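Local coordinates for protein cytosol aminopeptidase (PDB 3KZW) that probably removes amino acids one at a time from the N-terminus of peptides, as a metal-dependent leucyl aminopeptidase of the cytosol aminopeptidase family, at residues I420-S424 with T507-W511; L325-I329 with W511-Q515; D404-E410 with M430-I436. All blocks are in the same frame, centred on the assembly; numbering follows the deposited sequence.

How the interactions relate
Interactions 1 and 2 both use the last helix, 505-512; W511 lies in a segment of each but packs across the contact in interaction 1. Interaction 1 sets this helix against helix 414-426, and interaction 2 sets L512 and the C-terminal tail against the approach to strand 328-338. Helix 414-426 also connects the two strands of interaction 3, where L421 and S424 of interaction 1 touch V431. Interaction 1 is buried and apolar between side chains. Interaction 2, about 12 Å from it between centres, is also apolar but partly open at the chain end. Interaction 3 is held by backbone hydrogen bonds; its ends have charged groups and bridging water, and it adjoins a second subunit. Interactions 2 and 3 do not touch, yet both reach the same large sheet.

Interaction 1. Residues I420-S424 with T507-W511; sequences ILQIS and TIVQW
T507 starts the contact by turning its side chain toward helix 414-426. A chi1 of -63° sets OG1 beside the backbone N and CG2 anti to it, facing I420, whose CG2 it meets at 3.8 Å with the two side chains crossing at about a right angle. T507 OG1 lies 3.5 Å from S424 CB, but its hydrogen bond goes to E429, which follows helix 414-426. The carbonyl O of T507, which accepts the helical bond from W511 N, is also touched by I423 CG2.

One turn on, Q510 offers the aliphatic part of its side chain: its CG packs against I423 CG2 at 3.7 Å. The chain then bends at chi2, and its amide oxygen finds a weak bond to Q514.

W511 completes the contact with its indole. I420 CG1 sits over one face of the five-membered ring, 4.1 Å from the centroid and 23° off the normal, a CH-pi contact. I423 CD1 comes instead at the edge, in the ring plane, 3.8 Å from W511 CD1. I420 and W511 also rest on M388 of strand 386-391, so both helices pack on the large sheet.

The short helical segments approach to 9.2 Å between axes, with 115° between their N-to-C directions. They meet through van der Waals packing and one CH-pi contact, without a hydrogen bond between them, while the buried hydroxyl of T507 is satisfied by E429.

Interaction 2. Residues L325-I329 with W511-Q515; sequences LPVNI and WLKQQ
L325 spreads its two methyl groups over L512 and K513: CD1 lies against L512 CB at 4.0 Å, crossing that side chain at about a right angle, while CD2 rests on K513 CG at 3.9 Å. K513 starts away from L325, which touches it at CG; beyond, the chain bends at chi3 and NZ forms a salt bridge with E192.

P326 is the centre of an inverse gamma turn, with a weak bond from V327 N to L325 O, and V327 next to it points toward the tail. V327 CG1, anti to its own carbonyl carbon (chi1 -73°), touches the backbone O of L512 and also Q515 CB, each at 3.8 Å. The same L512 O receives a weak bond from Q515 N, 3.4 Å long, in the type I turn from L512 to Q515 that folds the C-terminus back beside V327. I329, on the strand itself, reaches L512 tip to tip, CD1 to CD1 at 3.8 Å. L512 is thus met by L325 at its base, by V327 at its backbone and by I329 at its far end. No hydrogen bond joins the two segments.

Around this, helix 308-322 closes over L325, I329 and L512 through I316, I317 and A320, and I278 of strand 278-285 touches L512. The backbone of V327 and I329 is hydrogen-bonded to G270 and Y268, and the C-terminal tail packs beside the start of strand 328-338.

Interaction 3. Residues D404-E410 with M430-I436; sequences DKAAAFE and MVFELPI
A406 N donates to M430 O at 2.8 Å, nearly straight at 172°, and K405 CA brings a C-H to the same oxygen. The parallel pairing continues with F432 N to A406 O, A408 N to F432 O and L434 N to A408 O, the last 2.9 Å long.

A408 CB rests on V431 CG1 at 3.7 Å, whereas A407, on the other face of the sheet, meets L434 CD1. The F409 ring lies across L434, with CE2 and CZ against L434 CB, and F409 CB touches I436 CD1. At one end, K405 CG packs on M430 CB at 3.8 Å. K405 NZ makes salt bridges with D404 OD1 and with E440 of the second subunit, and a hydrogen bond to L401 O; D404 OD2 is hydrogen-bonded to T439 of the second subunit. At the other end the carboxylates of E410 and E433 are 4.4 Å apart between their OE2 atoms, and one water donates to both, which probably eases the repulsion.

Helix 414-426 links these strands in a beta-alpha-beta crossover, with L417 and S424 against A408 and V431. Strand 478-482 pairs antiparallel with the far side of strand 406-411, and F432 and L434 pack on P435 and L434 of the second subunit.

Interaction 1. Residues I420-S424 with T507-W511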
loop_
_atom_site.group_PDB
_atom_site.type_symbol
_atom_site.label_atom_id
_atom_site.label_comp_id
_atom_site.label_asym_id
_atom_site.label_seq_id
_atom_site.Cartn_x
_atom_site.Cartn_y
_atom_site.Cartn_z
ATOM N N ILE A 420 22.356 -32.020 -15.970
ATOM C CA ILE A 420 22.740 -30.796 -15.277
ATOM C C ILE A 420 22.162 -30.744 -13.859
ATOM O O ILE A 420 22.851 -30.331 -12.919
ATOM C CB ILE A 420 22.372 -29.538 -16.103
ATOM C CG1 ILE A 420 23.322 -29.413 -17.299
ATOM C CG2 ILE A 420 22.432 -28.267 -15.249
ATOM C CD1 ILE A 420 22.848 -28.463 -18.365
ATOM N N LEU A 421 20.913 -31.184 -13.708
ATOM C CA LEU A 421 20.283 -31.271 -12.391
ATOM C C LEU A 421 21.027 -32.245 -11.476
ATOM O O LEU A 421 21.087 -32.039 -10.266
ATOM C CB LEU A 421 18.808 -31.670 -12.508
ATOM C CG LEU A 421 17.822 -30.699 -13.168
ATOM C CD1 LEU A 421 16.468 -31.364 -13.338
ATOM C CD2 LEU A 421 17.684 -29.397 -12.388
ATOM N N GLN A 422 21.592 -33.297 -12.064
ATOM C CA GLN A 422 22.425 -34.247 -11.324
ATOM C C GLN A 422 23.770 -33.645 -10.936
ATOM O O GLN A 422 24.182 -33.733 -9.778
ATOM C CB GLN A 422 22.643 -35.532 -12.130
ATOM C CG GLN A 422 21.817 -36.716 -11.651
ATOM C CD GLN A 422 22.246 -37.210 -10.277
ATOM O OE1 GLN A 422 23.438 -37.380 -10.009
ATOM N NE2 GLN A 422 21.272 -37.439 -9.397
ATOM N N ILE A 423 24.442 -33.038 -11.913
ATOM C CA ILE A 423 25.760 -32.438 -11.717
ATOM C C ILE A 423 25.713 -31.349 -10.644
ATOM O O ILE A 423 26.574 -31.304 -9.766
ATOM C CB ILE A 423 26.328 -31.876 -13.050
ATOM C CG1 ILE A 423 26.814 -33.020 -13.945
ATOM C CG2 ILE A 423 27.457 -30.877 -12.795
ATOM C CD1 ILE A 423 26.906 -32.663 -15.419
ATOM N N SER A 424 24.693 -30.497 -10.713
ATOM C CA SER A 424 24.542 -29.382 -9.778
ATOM C C SER A 424 24.397 -29.850 -8.333
ATOM O O SER A 424 24.975 -29.255 -7.430
ATOM C CB SER A 424 23.361 -28.497 -10.172
ATOM O OG SER A 424 22.131 -29.156 -9.940
ATOM N N THR A 507 28.712 -25.697 -11.945
ATOM C CA THR A 507 27.858 -26.695 -12.587
ATOM C C THR A 507 28.144 -26.842 -14.085
ATOM O O THR A 507 28.346 -27.955 -14.574
ATOM C CB THR A 507 26.355 -26.393 -12.348
ATOM O OG1 THR A 507 26.071 -26.464 -10.946
ATOM C CG2 THR A 507 25.462 -27.391 -13.088
ATOM N N ILE A 508 28.171 -25.720 -14.799
ATOM C CA ILE A 508 28.353 -25.732 -16.253
ATOM C C ILE A 508 29.759 -26.183 -16.651
ATOM O O ILE A 508 29.916 -26.950 -17.602
ATOM C CB ILE A 508 27.995 -24.359 -16.896
ATOM C CG1 ILE A 508 26.559 -23.946 -16.540
ATOM C CG2 ILE A 508 28.196 -24.383 -18.418
ATOM C CD1 ILE A 508 25.464 -24.925 -16.989
ATOM N N VAL A 509 30.767 -25.719 -15.916
ATOM C CA VAL A 509 32.150 -26.139 -16.145
ATOM C C VAL A 509 32.283 -27.660 -16.011
ATOM O O VAL A 509 32.890 -28.317 -16.867
ATOM C CB VAL A 509 33.147 -25.402 -15.203
ATOM C CG1 VAL A 509 34.521 -26.076 -15.199
ATOM C CG2 VAL A 509 33.279 -23.945 -15.613
ATOM N N GLN A 510 31.695 -28.207 -14.951
ATOM C CA GLN A 510 31.687 -29.648 -14.726
ATOM C C GLN A 510 30.998 -30.393 -15.873
ATOM O O GLN A 510 31.467 -31.448 -16.301
ATOM C CB GLN A 510 31.024 -29.972 -13.382
ATOM C CG GLN A 510 31.083 -31.441 -12.965
ATOM C CD GLN A 510 32.498 -31.977 -12.880
ATOM O OE1 GLN A 510 32.810 -33.013 -13.470
ATOM N NE2 GLN A 510 33.365 -31.273 -12.149
ATOM N N TRP A 511 29.895 -29.828 -16.362
ATOM C CA TRP A 511 29.163 -30.384 -17.498
ATOM C C TRP A 511 29.985 -30.322 -18.783
ATOM O O TRP A 511 29.981 -31.270 -19.575
ATOM C CB TRP A 511 27.825 -29.663 -17.685
ATOM C CG TRP A 511 27.031 -30.182 -18.848
ATOM C CD1 TRP A 511 26.253 -31.303 -18.874
ATOM C CD2 TRP A 511 26.949 -29.604 -20.156
ATOM N NE1 TRP A 511 25.688 -31.457 -20.117
ATOM C CE2 TRP A 511 26.099 -30.430 -20.924
ATOM C CE3 TRP A 511 27.511 -28.468 -20.755
ATOM C CZ2 TRP A 511 25.795 -30.157 -22.264
ATOM C CZ3 TRP A 511 27.209 -28.196 -22.090
ATOM C CH2 TRP A 511 26.358 -29.040 -22.828
#

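Interaction 2. Residues L325-I329 with W511-Q515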
loop_
_atom_site.group_PDB
_atom_site.type_symbol
_atom_site.label_atom_id
_atom_site.label_comp_id
_atom_site.label_asym_id
_atom_site.label_seq_id
_atom_site.Cartn_x
_atom_site.Cartn_y
_atom_site.Cartn_z
ATOM N N LEU A 325 39.642 -27.031 -22.560
ATOM C CA LEU A 325 38.652 -28.082 -22.771
ATOM C C LEU A 325 38.356 -28.267 -24.255
ATOM O O LEU A 325 38.223 -27.281 -24.987
ATOM C CB LEU A 325 37.358 -27.770 -22.013
ATOM C CG LEU A 325 37.407 -27.631 -20.486
ATOM C CD1 LEU A 325 36.037 -27.248 -19.955
ATOM C CD2 LEU A 325 37.907 -28.902 -19.803
ATOM N N PRO A 326 38.256 -29.532 -24.707
ATOM C CA PRO A 326 37.958 -29.822 -26.111
ATOM C C PRO A 326 36.481 -29.595 -26.454
ATOM O O PRO A 326 35.772 -30.537 -26.817
ATOM C CB PRO A 326 38.341 -31.301 -26.249
ATOM C CG PRO A 326 38.163 -31.864 -24.888
ATOM C CD PRO A 326 38.483 -30.762 -23.922
ATOM N N VAL A 327 36.035 -28.347 -26.334
ATOM C CA VAL A 327 34.657 -27.969 -26.651
ATOM C C VAL A 327 34.606 -26.672 -27.450
ATOM O O VAL A 327 35.458 -25.799 -27.283
ATOM C CB VAL A 327 33.772 -27.817 -25.379
ATOM C CG1 VAL A 327 33.452 -29.175 -24.771
ATOM C CG2 VAL A 327 34.425 -26.894 -24.346
ATOM N N ASN A 328 33.607 -26.555 -28.320
ATOM C CA ASN A 328 33.351 -25.312 -29.034
ATOM C C ASN A 328 32.238 -24.545 -28.344
ATOM O O ASN A 328 31.160 -25.088 -28.107
ATOM C CB ASN A 328 32.997 -25.576 -30.499
ATOM C CG ASN A 328 34.180 -26.084 -31.312
ATOM O OD1 ASN A 328 35.325 -26.065 -30.858
ATOM N ND2 ASN A 328 33.903 -26.541 -32.524
ATOM N N ILE A 329 32.513 -23.287 -28.005
ATOM C CA ILE A 329 31.547 -22.436 -27.315
ATOM C C ILE A 329 31.364 -21.109 -28.049
ATOM O O ILE A 329 32.338 -20.471 -28.459
ATOM C CB ILE A 329 31.966 -22.153 -25.843
ATOM C CG1 ILE A 329 32.069 -23.454 -25.042
ATOM C CG2 ILE A 329 30.980 -21.202 -25.167
ATOM C CD1 ILE A 329 32.818 -23.319 -23.729
ATOM N N TRP A 511 29.895 -29.828 -16.362
ATOM C CA TRP A 511 29.163 -30.384 -17.498
ATOM C C TRP A 511 29.985 -30.322 -18.783
ATOM O O TRP A 511 29.981 -31.270 -19.575
ATOM C CB TRP A 511 27.825 -29.663 -17.685
ATOM C CG TRP A 511 27.031 -30.182 -18.848
ATOM C CD1 TRP A 511 26.253 -31.303 -18.874
ATOM C CD2 TRP A 511 26.949 -29.604 -20.156
ATOM N NE1 TRP A 511 25.688 -31.457 -20.117
ATOM C CE2 TRP A 511 26.099 -30.430 -20.924
ATOM C CE3 TRP A 511 27.511 -28.468 -20.755
ATOM C CZ2 TRP A 511 25.795 -30.157 -22.264
ATOM C CZ3 TRP A 511 27.209 -28.196 -22.090
ATOM C CH2 TRP A 511 26.358 -29.040 -22.828
ATOM N N LEU A 512 30.683 -29.206 -18.982
ATOM C CA LEU A 512 31.551 -29.021 -20.147
ATOM C C LEU A 512 32.725 -29.993 -20.150
ATOM O O LEU A 512 33.182 -30.413 -21.213
ATOM C CB LEU A 512 32.070 -27.583 -20.220
ATOM C CG LEU A 512 31.109 -26.474 -20.656
ATOM C CD1 LEU A 512 31.789 -25.126 -20.512
ATOM C CD2 LEU A 512 30.616 -26.676 -22.086
ATOM N N LYS A 513 33.206 -30.343 -18.960
ATOM C CA LYS A 513 34.290 -31.313 -18.801
ATOM C C LYS A 513 33.898 -32.713 -19.268
ATOM O O LYS A 513 34.765 -33.541 -19.547
ATOM C CB LYS A 513 34.746 -31.372 -17.340
ATOM C CG LYS A 513 35.686 -30.247 -16.919
ATOM C CD LYS A 513 36.016 -30.310 -15.428
ATOM C CE LYS A 513 36.911 -31.501 -15.094
ATOM N NZ LYS A 513 37.177 -31.605 -13.630
ATOM N N GLN A 514 32.593 -32.966 -19.357
ATOM C CA GLN A 514 32.073 -34.289 -19.695
ATOM C C GLN A 514 31.616 -34.428 -21.153
ATOM O O GLN A 514 30.959 -35.412 -21.508
ATOM C CB GLN A 514 30.940 -34.662 -18.736
ATOM C CG GLN A 514 31.387 -34.819 -17.285
ATOM C CD GLN A 514 30.226 -35.023 -16.321
ATOM O OE1 GLN A 514 29.094 -35.295 -16.734
ATOM N NE2 GLN A 514 30.506 -34.898 -15.027
ATOM N N GLN A 515 31.978 -33.458 -21.993
ATOM C CA GLN A 515 31.577 -33.468 -23.401
ATOM C C GLN A 515 32.646 -34.069 -24.323
ATOM O O GLN A 515 33.734 -33.509 -24.498
ATOM C CB GLN A 515 31.186 -32.064 -23.866
ATOM C CG GLN A 515 30.067 -31.416 -23.049
ATOM C CD GLN A 515 28.833 -32.295 -22.924
ATOM O OE1 GLN A 515 28.470 -32.722 -21.825
ATOM N NE2 GLN A 515 28.187 -32.579 -24.053
#

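Interaction 3. Residues D404-E410 with M430-I436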
loop_
_atom_site.group_PDB
_atom_site.type_symbol
_atom_site.label_atom_id
_atom_site.label_comp_id
_atom_site.label_asym_id
_atom_site.label_seq_id
_atom_site.Cartn_x
_atom_site.Cartn_y
_atom_site.Cartn_z
ATOM N N ASP A 404 17.816 -19.140 -2.373
ATOM C CA ASP A 404 19.061 -19.906 -2.474
ATOM C C ASP A 404 19.073 -20.998 -3.555
ATOM O O ASP A 404 20.052 -21.736 -3.682
ATOM C CB ASP A 404 19.430 -20.497 -1.107
ATOM C CG ASP A 404 18.307 -21.329 -0.496
ATOM O OD1 ASP A 404 17.184 -21.354 -1.044
ATOM O OD2 ASP A 404 18.557 -21.962 0.554
ATOM N N LYS A 405 17.989 -21.097 -4.322
ATOM C CA LYS A 405 17.860 -22.119 -5.362
ATOM C C LYS A 405 17.594 -21.485 -6.722
ATOM O O LYS A 405 16.930 -20.453 -6.810
ATOM C CB LYS A 405 16.730 -23.096 -5.021
ATOM C CG LYS A 405 16.817 -23.710 -3.638
ATOM C CD LYS A 405 15.591 -24.546 -3.330
ATOM C CE LYS A 405 15.406 -24.717 -1.832
ATOM N NZ LYS A 405 15.055 -23.440 -1.150
ATOM N N ALA A 406 18.110 -22.106 -7.779
ATOM C CA ALA A 406 17.897 -21.629 -9.144
ATOM C C ALA A 406 16.761 -22.382 -9.832
ATOM O O ALA A 406 16.536 -23.568 -9.563
ATOM C CB ALA A 406 19.170 -21.753 -9.952
ATOM N N ALA A 407 16.049 -21.687 -10.716
ATOM C CA ALA A 407 14.966 -22.294 -11.486
ATOM C C ALA A 407 15.442 -22.639 -12.887
ATOM O O ALA A 407 15.968 -21.780 -13.598
ATOM C CB ALA A 407 13.764 -21.365 -11.546
ATOM N N ALA A 408 15.262 -23.900 -13.274
ATOM C CA ALA A 408 15.658 -24.369 -14.598
ATOM C C ALA A 408 14.444 -24.779 -15.431
ATOM O O ALA A 408 13.513 -25.409 -14.924
ATOM C CB ALA A 408 16.640 -25.518 -14.480
ATOM N N PHE A 409 14.465 -24.403 -16.708
ATOM C CA PHE A 409 13.387 -24.716 -17.641
ATOM C C PHE A 409 13.964 -25.358 -18.894
ATOM O O PHE A 409 14.943 -24.862 -19.452
ATOM C CB PHE A 409 12.645 -23.444 -18.050
ATOM C CG PHE A 409 12.083 -22.656 -16.900
ATOM C CD1 PHE A 409 12.880 -21.753 -16.197
ATOM C CD2 PHE A 409 10.745 -22.786 -16.546
ATOM C CE1 PHE A 409 12.358 -21.012 -15.145
ATOM C CE2 PHE A 409 10.212 -22.045 -15.501
ATOM C CZ PHE A 409 11.020 -21.158 -14.795
ATOM N N GLU A 410 13.360 -26.454 -19.339
ATOM C CA GLU A 410 13.812 -27.106 -20.565
ATOM C C GLU A 410 12.816 -26.942 -21.706
ATOM O O GLU A 410 11.600 -26.906 -21.498
ATOM C CB GLU A 410 14.167 -28.588 -20.340
ATOM C CG GLU A 410 12.997 -29.517 -19.994
ATOM C CD GLU A 410 12.241 -30.032 -21.216
ATOM O OE1 GLU A 410 12.788 -29.972 -22.343
ATOM O OE2 GLU A 410 11.094 -30.502 -21.049
ATOM N N MET A 430 22.109 -25.660 -5.753
ATOM C CA MET A 430 20.705 -26.041 -5.818
ATOM C C MET A 430 20.009 -25.490 -7.062
ATOM O O MET A 430 19.805 -24.283 -7.198
ATOM C CB MET A 430 19.973 -25.628 -4.540
ATOM C CG MET A 430 20.340 -26.478 -3.339
ATOM S SD MET A 430 19.346 -26.104 -1.889
ATOM C CE MET A 430 20.060 -24.547 -1.348
ATOM N N VAL A 431 19.669 -26.396 -7.975
ATOM C CA VAL A 431 18.948 -26.062 -9.201
ATOM C C VAL A 431 17.770 -27.023 -9.334
ATOM O O VAL A 431 17.935 -28.233 -9.194
ATOM C CB VAL A 431 19.853 -26.171 -10.459
ATOM C CG1 VAL A 431 19.133 -25.637 -11.686
ATOM C CG2 VAL A 431 21.169 -25.421 -10.261
ATOM N N PHE A 432 16.582 -26.483 -9.587
ATOM C CA PHE A 432 15.383 -27.311 -9.720
ATOM C C PHE A 432 14.516 -26.910 -10.909
ATOM O O PHE A 432 14.489 -25.744 -11.309
ATOM C CB PHE A 432 14.578 -27.316 -8.417
ATOM C CG PHE A 432 15.285 -27.991 -7.278
ATOM C CD1 PHE A 432 15.231 -29.372 -7.130
ATOM C CD2 PHE A 432 16.024 -27.249 -6.363
ATOM C CE1 PHE A 432 15.895 -30.006 -6.084
ATOM C CE2 PHE A 432 16.693 -27.872 -5.311
ATOM C CZ PHE A 432 16.624 -29.254 -5.173
ATOM N N GLU A 433 13.817 -27.892 -11.473
ATOM C CA GLU A 433 13.024 -27.681 -12.677
ATOM C C GLU A 433 11.655 -27.072 -12.387
ATOM O O GLU A 433 10.983 -27.444 -11.422
ATOM C CB GLU A 433 12.863 -28.990 -13.460
ATOM C CG GLU A 433 12.291 -28.806 -14.870
ATOM C CD GLU A 433 11.980 -30.115 -15.590
ATOM O OE1 GLU A 433 12.271 -31.203 -15.038
ATOM O OE2 GLU A 433 11.437 -30.047 -16.717
ATOM N N LEU A 434 11.268 -26.123 -13.232
ATOM C CA LEU A 434 9.893 -25.644 -13.314
ATOM C C LEU A 434 9.399 -25.864 -14.747
ATOM O O LEU A 434 10.201 -25.849 -15.683
ATOM C CB LEU A 434 9.811 -24.168 -12.921
ATOM C CG LEU A 434 10.150 -23.772 -11.481
ATOM C CD1 LEU A 434 10.075 -22.268 -11.323
ATOM C CD2 LEU A 434 9.228 -24.450 -10.484
ATOM N N PRO A 435 8.082 -26.074 -14.929
ATOM C CA PRO A 435 7.583 -26.488 -16.241
ATOM C C PRO A 435 7.249 -25.348 -17.209
ATOM O O PRO A 435 6.998 -24.221 -16.783
ATOM C CB PRO A 435 6.309 -27.251 -15.890
ATOM C CG PRO A 435 5.812 -26.597 -14.652
ATOM C CD PRO A 435 7.004 -26.025 -13.923
ATOM N N ILE A 436 7.269 -25.660 -18.504
ATOM C CA ILE A 436 6.676 -24.814 -19.537
ATOM C C ILE A 436 5.588 -25.644 -20.212
ATOM O O ILE A 436 5.888 -26.604 -20.928
ATOM C CB ILE A 436 7.702 -24.351 -20.599
ATOM C CG1 ILE A 436 8.902 -23.659 -19.945
ATOM C CG2 ILE A 436 7.037 -23.423 -21.609
ATOM C CD1 ILE A 436 10.090 -23.462 -20.879
HETATM O O HOH W 1 11.117 -31.865 -18.787
HETATM O O HOH W 2 11.065 -27.504 -18.219
#